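PDB 3HP0: putative polyketide biosynthesis enoyl-CoA hydratase homolog pksH from Bacillus subtilis, which catalyses the dehydration of an (S)-3-hydroxy-3-methylglutaryl group tethered to PksL, giving a 3-methylglutaconyl group during synthesis of the antibiotic bacillaene. Local coordinates for residues A[123-129]-A[182-188]; A[96-102]-A[207-211]. All coordinates share one frame. Numbering follows the deposited sequence.

Contact 1: A[123-129]-A[182-188]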
# COMPACT_ATOMS: atom_id res chain seq x y z
N ASP A 123 1.22 -8.03 -6.48
CA ASP A 123 1.96 -9.22 -6.89
C ASP A 123 3.34 -8.84 -7.43
O ASP A 123 4.29 -9.61 -7.29
CB ASP A 123 1.22 -9.95 -8.01
CG ASP A 123 -0.10 -10.55 -7.55
OD1 ASP A 123 -0.08 -11.39 -6.62
OD2 ASP A 123 -1.14 -10.19 -8.13
N ILE A 124 3.41 -7.66 -8.05
CA ILE A 124 4.63 -7.15 -8.65
C ILE A 124 4.77 -5.65 -8.44
O ILE A 124 3.84 -4.88 -8.73
CB ILE A 124 4.66 -7.42 -10.16
CG1 ILE A 124 4.62 -8.93 -10.40
CG2 ILE A 124 5.90 -6.76 -10.80
CD1 ILE A 124 4.67 -9.32 -11.85
N ALA A 125 5.93 -5.23 -7.97
CA ALA A 125 6.18 -3.82 -7.73
C ALA A 125 7.40 -3.34 -8.50
O ALA A 125 8.50 -3.86 -8.33
CB ALA A 125 6.38 -3.57 -6.23
N ILE A 126 7.20 -2.34 -9.36
CA ILE A 126 8.30 -1.79 -10.16
C ILE A 126 8.51 -0.31 -9.84
O ILE A 126 7.60 0.39 -9.40
CB ILE A 126 8.02 -1.94 -11.67
CG1 ILE A 126 6.87 -1.03 -12.07
CG2 ILE A 126 7.65 -3.38 -11.99
CD1 ILE A 126 6.57 -1.07 -13.53
N ALA A 127 9.71 0.19 -10.08
CA ALA A 127 9.97 1.59 -9.80
C ALA A 127 11.08 2.16 -10.66
O ALA A 127 11.65 1.46 -11.50
CB ALA A 127 10.31 1.75 -8.31
N ASP A 128 11.37 3.45 -10.45
CA ASP A 128 12.45 4.13 -11.16
C ASP A 128 13.46 4.58 -10.11
O ASP A 128 13.27 4.35 -8.92
CB ASP A 128 11.94 5.33 -11.96
CG ASP A 128 11.31 6.40 -11.10
OD1 ASP A 128 11.80 6.63 -9.97
OD2 ASP A 128 10.34 7.04 -11.56
N GLN A 129 14.54 5.23 -10.56
CA GLN A 129 15.62 5.71 -9.69
C GLN A 129 15.13 6.59 -8.54
O GLN A 129 15.77 6.69 -7.49
CB GLN A 129 16.60 6.55 -10.51
CG GLN A 129 16.85 6.06 -11.90
CD GLN A 129 17.87 4.95 -11.95
OE1 GLN A 129 18.97 5.09 -11.40
NE2 GLN A 129 17.53 3.85 -12.61
N ASP A 182 10.39 -5.65 -7.24
CA ASP A 182 10.92 -6.56 -8.24
C ASP A 182 11.22 -5.61 -9.40
O ASP A 182 10.33 -4.91 -9.87
CB ASP A 182 9.84 -7.57 -8.68
CG ASP A 182 9.01 -8.09 -7.53
OD1 ASP A 182 8.01 -7.44 -7.15
OD2 ASP A 182 9.34 -9.16 -6.97
N ALA A 183 12.46 -5.53 -9.85
CA ALA A 183 12.80 -4.65 -10.98
C ALA A 183 12.48 -3.15 -10.83
O ALA A 183 11.43 -2.75 -10.34
CB ALA A 183 12.14 -5.16 -12.24
N PHE A 184 13.40 -2.34 -11.31
CA PHE A 184 13.27 -0.90 -11.28
C PHE A 184 14.19 -0.38 -12.37
O PHE A 184 15.12 -1.07 -12.78
CB PHE A 184 13.68 -0.36 -9.89
CG PHE A 184 15.16 -0.36 -9.66
CD1 PHE A 184 15.92 0.77 -9.98
CD2 PHE A 184 15.80 -1.46 -9.09
CE1 PHE A 184 17.28 0.79 -9.75
CE2 PHE A 184 17.17 -1.45 -8.86
CZ PHE A 184 17.91 -0.31 -9.18
N ASP A 185 13.93 0.84 -12.84
CA ASP A 185 14.74 1.41 -13.90
C ASP A 185 14.41 2.88 -14.12
O ASP A 185 13.31 3.33 -13.80
CB ASP A 185 14.52 0.62 -15.19
CG ASP A 185 15.52 0.97 -16.28
OD1 ASP A 185 15.45 2.09 -16.85
OD2 ASP A 185 16.39 0.11 -16.57
N ALA A 186 15.36 3.63 -14.67
CA ALA A 186 15.11 5.05 -14.93
C ALA A 186 13.91 5.19 -15.87
O ALA A 186 13.14 6.14 -15.76
CB ALA A 186 16.32 5.69 -15.54
N GLU A 187 13.75 4.22 -16.77
CA GLU A 187 12.64 4.23 -17.70
C GLU A 187 11.53 3.28 -17.23
O GLU A 187 11.29 2.24 -17.84
CB GLU A 187 13.11 3.81 -19.09
CG GLU A 187 14.00 4.85 -19.75
CD GLU A 187 14.49 4.40 -21.11
OE1 GLU A 187 15.18 3.36 -21.18
OE2 GLU A 187 14.18 5.09 -22.11
N SER A 188 10.88 3.64 -16.14
CA SER A 188 9.81 2.84 -15.61
C SER A 188 8.51 3.28 -16.26
O SER A 188 7.78 4.14 -15.76
CB SER A 188 9.70 3.00 -14.09
OG SER A 188 9.27 4.31 -13.77

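Contact 2: A[96-102]-A[207-211]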
# COMPACT_ATOMS: atom_id res chain seq x y z
N LEU A 96 -5.61 -7.49 -3.42
CA LEU A 96 -4.54 -7.32 -4.39
C LEU A 96 -3.70 -8.57 -4.49
O LEU A 96 -3.24 -8.93 -5.57
CB LEU A 96 -3.65 -6.14 -3.99
CG LEU A 96 -3.97 -4.72 -4.46
CD1 LEU A 96 -5.36 -4.61 -5.06
CD2 LEU A 96 -3.81 -3.80 -3.28
N GLN A 97 -3.49 -9.24 -3.36
CA GLN A 97 -2.69 -10.47 -3.34
C GLN A 97 -3.50 -11.72 -3.72
O GLN A 97 -2.93 -12.75 -4.09
CB GLN A 97 -2.15 -10.75 -1.95
CG GLN A 97 -1.24 -9.75 -1.36
CD GLN A 97 -0.43 -10.35 -0.23
OE1 GLN A 97 -0.98 -10.75 0.80
NE2 GLN A 97 0.88 -10.45 -0.43
N THR A 98 -4.81 -11.62 -3.62
CA THR A 98 -5.66 -12.78 -3.86
C THR A 98 -6.53 -12.82 -5.11
O THR A 98 -6.87 -13.89 -5.60
CB THR A 98 -6.58 -13.00 -2.63
OG1 THR A 98 -5.77 -13.13 -1.45
CG2 THR A 98 -7.39 -14.27 -2.78
N GLY A 99 -6.90 -11.66 -5.63
CA GLY A 99 -7.77 -11.61 -6.78
C GLY A 99 -7.32 -12.31 -8.05
O GLY A 99 -6.14 -12.57 -8.25
N PRO A 100 -8.28 -12.63 -8.94
CA PRO A 100 -8.00 -13.32 -10.20
C PRO A 100 -7.39 -12.35 -11.22
O PRO A 100 -7.99 -12.05 -12.26
CB PRO A 100 -9.37 -13.83 -10.62
CG PRO A 100 -10.26 -12.69 -10.21
CD PRO A 100 -9.72 -12.31 -8.82
N TYR A 101 -6.19 -11.88 -10.90
CA TYR A 101 -5.44 -10.97 -11.76
C TYR A 101 -4.11 -10.66 -11.10
O TYR A 101 -3.96 -10.76 -9.89
CB TYR A 101 -6.21 -9.67 -12.01
CG TYR A 101 -6.97 -9.18 -10.81
CD1 TYR A 101 -6.31 -8.83 -9.63
CD2 TYR A 101 -8.37 -9.12 -10.83
CE1 TYR A 101 -7.01 -8.44 -8.50
CE2 TYR A 101 -9.08 -8.72 -9.70
CZ TYR A 101 -8.39 -8.39 -8.53
OH TYR A 101 -9.08 -8.05 -7.39
N VAL A 102 -3.13 -10.31 -11.93
CA VAL A 102 -1.81 -9.97 -11.44
C VAL A 102 -1.82 -8.48 -11.14
O VAL A 102 -2.13 -7.67 -12.02
CB VAL A 102 -0.75 -10.31 -12.52
CG1 VAL A 102 0.61 -9.75 -12.13
CG2 VAL A 102 -0.68 -11.84 -12.68
N ILE A 207 -3.99 -17.72 -13.86
CA ILE A 207 -3.55 -16.76 -12.86
C ILE A 207 -4.35 -16.92 -11.58
O ILE A 207 -3.77 -16.99 -10.49
CB ILE A 207 -3.74 -15.31 -13.37
CG1 ILE A 207 -2.89 -15.08 -14.63
CG2 ILE A 207 -3.33 -14.32 -12.27
CD1 ILE A 207 -3.09 -13.70 -15.25
N ALA A 208 -5.67 -16.98 -11.72
CA ALA A 208 -6.53 -17.12 -10.56
C ALA A 208 -6.25 -18.41 -9.79
O ALA A 208 -6.11 -18.39 -8.56
CB ALA A 208 -8.01 -17.06 -10.99
N HIS A 209 -6.15 -19.54 -10.50
CA HIS A 209 -5.87 -20.81 -9.85
C HIS A 209 -4.48 -20.81 -9.25
O HIS A 209 -4.26 -21.39 -8.19
CB HIS A 209 -5.98 -21.96 -10.84
CG HIS A 209 -7.39 -22.32 -11.20
ND1 HIS A 209 -8.30 -22.78 -10.28
CD2 HIS A 209 -8.03 -22.32 -12.40
CE1 HIS A 209 -9.45 -23.05 -10.88
NE2 HIS A 209 -9.31 -22.78 -12.17
N TYR A 210 -3.53 -20.16 -9.92
CA TYR A 210 -2.17 -20.11 -9.42
C TYR A 210 -2.12 -19.26 -8.15
O TYR A 210 -1.51 -19.67 -7.15
CB TYR A 210 -1.20 -19.54 -10.47
CG TYR A 210 0.12 -19.13 -9.86
CD1 TYR A 210 0.94 -20.08 -9.24
CD2 TYR A 210 0.49 -17.79 -9.77
CE1 TYR A 210 2.07 -19.71 -8.53
CE2 TYR A 210 1.63 -17.41 -9.06
CZ TYR A 210 2.40 -18.37 -8.44
OH TYR A 210 3.49 -17.99 -7.70
N LYS A 211 -2.76 -18.10 -8.16
CA LYS A 211 -2.76 -17.26 -6.97
C LYS A 211 -3.52 -17.92 -5.83
O LYS A 211 -3.10 -17.81 -4.67
CB LYS A 211 -3.32 -15.85 -7.27
CG LYS A 211 -2.52 -15.11 -8.35
CD LYS A 211 -2.21 -13.67 -8.00
CE LYS A 211 -3.47 -12.84 -7.82
NZ LYS A 211 -3.22 -11.47 -7.30
O HOH W 1 -1.98 -15.40 -4.14
O HOH W 2 -7.72 -15.73 -7.51

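Contact 1: A[123-129]-A[182-188]
Ala-125 and Asp-182 hold each other twice: Ala-125 N donates to the carboxylate at Asp-182 OD1 (3.1 Å), and Asp-182 N returns a bond to Ala-125 O (2.8 Å). The same OD1 also meets Arg-154 in a salt bridge. Further along, Asp-185 N donates to Ala-127 O at 2.7 Å, although that oxygen is less surely placed, and Ala-127 N reaches Ala-183 O in a weak bond of 3.4 Å. Ile-126 CA adds a CH...O contact to Ala-183 O (3.3 Å). Asp-185 then turns the chain through an Asx turn, its OD1 accepting from Glu-187 N at 2.7 Å, so that Ser-188 comes back with its CB 3.6 Å from Ala-127 O. Around this backbone seam, the CB atoms of Ala-127 and Phe-184 lie 4.3 Å apart, while the Phe-184 ring packs on helix 172-178. Residues 182-185 thus run alongside 124-127 in the same direction before the chain turns back, following an outermost strand of the five-stranded sheet in this crotonase-like fold along the edge that strand 102-107 leaves open.

Contact 2: A[96-102]-A[207-211]
This is the turn by which helix 87-98 passes into sheet strand 102-107 of the crotonase-like fold, packed against helix 204-217. Gly-99 leaves the helical conformation, and Pro-100 is the centre of an inverse gamma turn in which Tyr-101 N donates to Gly-99 O (2.7 Å, with the oxygen less surely placed). Into the bend reaches Lys-211, whose side chain lies among main-chain carbonyls: its NZ donates to Tyr-101 O at 2.8 Å and weakly to Gln-97 O at 3.5 Å, while its charge is balanced by a salt bridge with Asp-123. Two waters bridge the segments. One donates to both Gln-97 O (2.8 Å), where it adds to the weak lysine bond, and Lys-211 O (2.7 Å); the second bridges Thr-98 O (2.8 Å) and Ala-208 O (3.3 Å). Other polar groups have partners outside 207-211: Thr-98 OG1 bonds to Met-94 O in its own helix, Pro-100 O to Lys-204 NZ, one turn before Ala-208, and Leu-96 O, 3.1 Å from Lys-211 NZ, to Thr-103 OG1. Apolar contacts complete the interface. Val-102 CG2 sits 3.7 Å from Ile-207 CG2, and Pro-100 CB meets Ala-208 CB at 3.5 Å.

Overall arrangement
Although their centres are 21 Å apart, the two contacts touch at a salt bridge: Asp-123 OD2, at the start of the strand segment in contact 1, lies 2.6 Å from Lys-211 NZ of contact 2. The same carboxylate oxygen accepts from Thr-103 N and packs 3.4 Å from Val-102 CA, so it sits where the neighbouring parallel strands 102-107 and 124-127 both begin. Contact 2 covers that end of the sheet with helix 204-217, and contact 1 lines the edge of the sheet formed by strand 124-127, with the first half of the 182-188 loop. In sequence, contact 1 falls wholly between the two segments of contact 2. Both lie away from the catalytic residues Asp-68 and Glu-137.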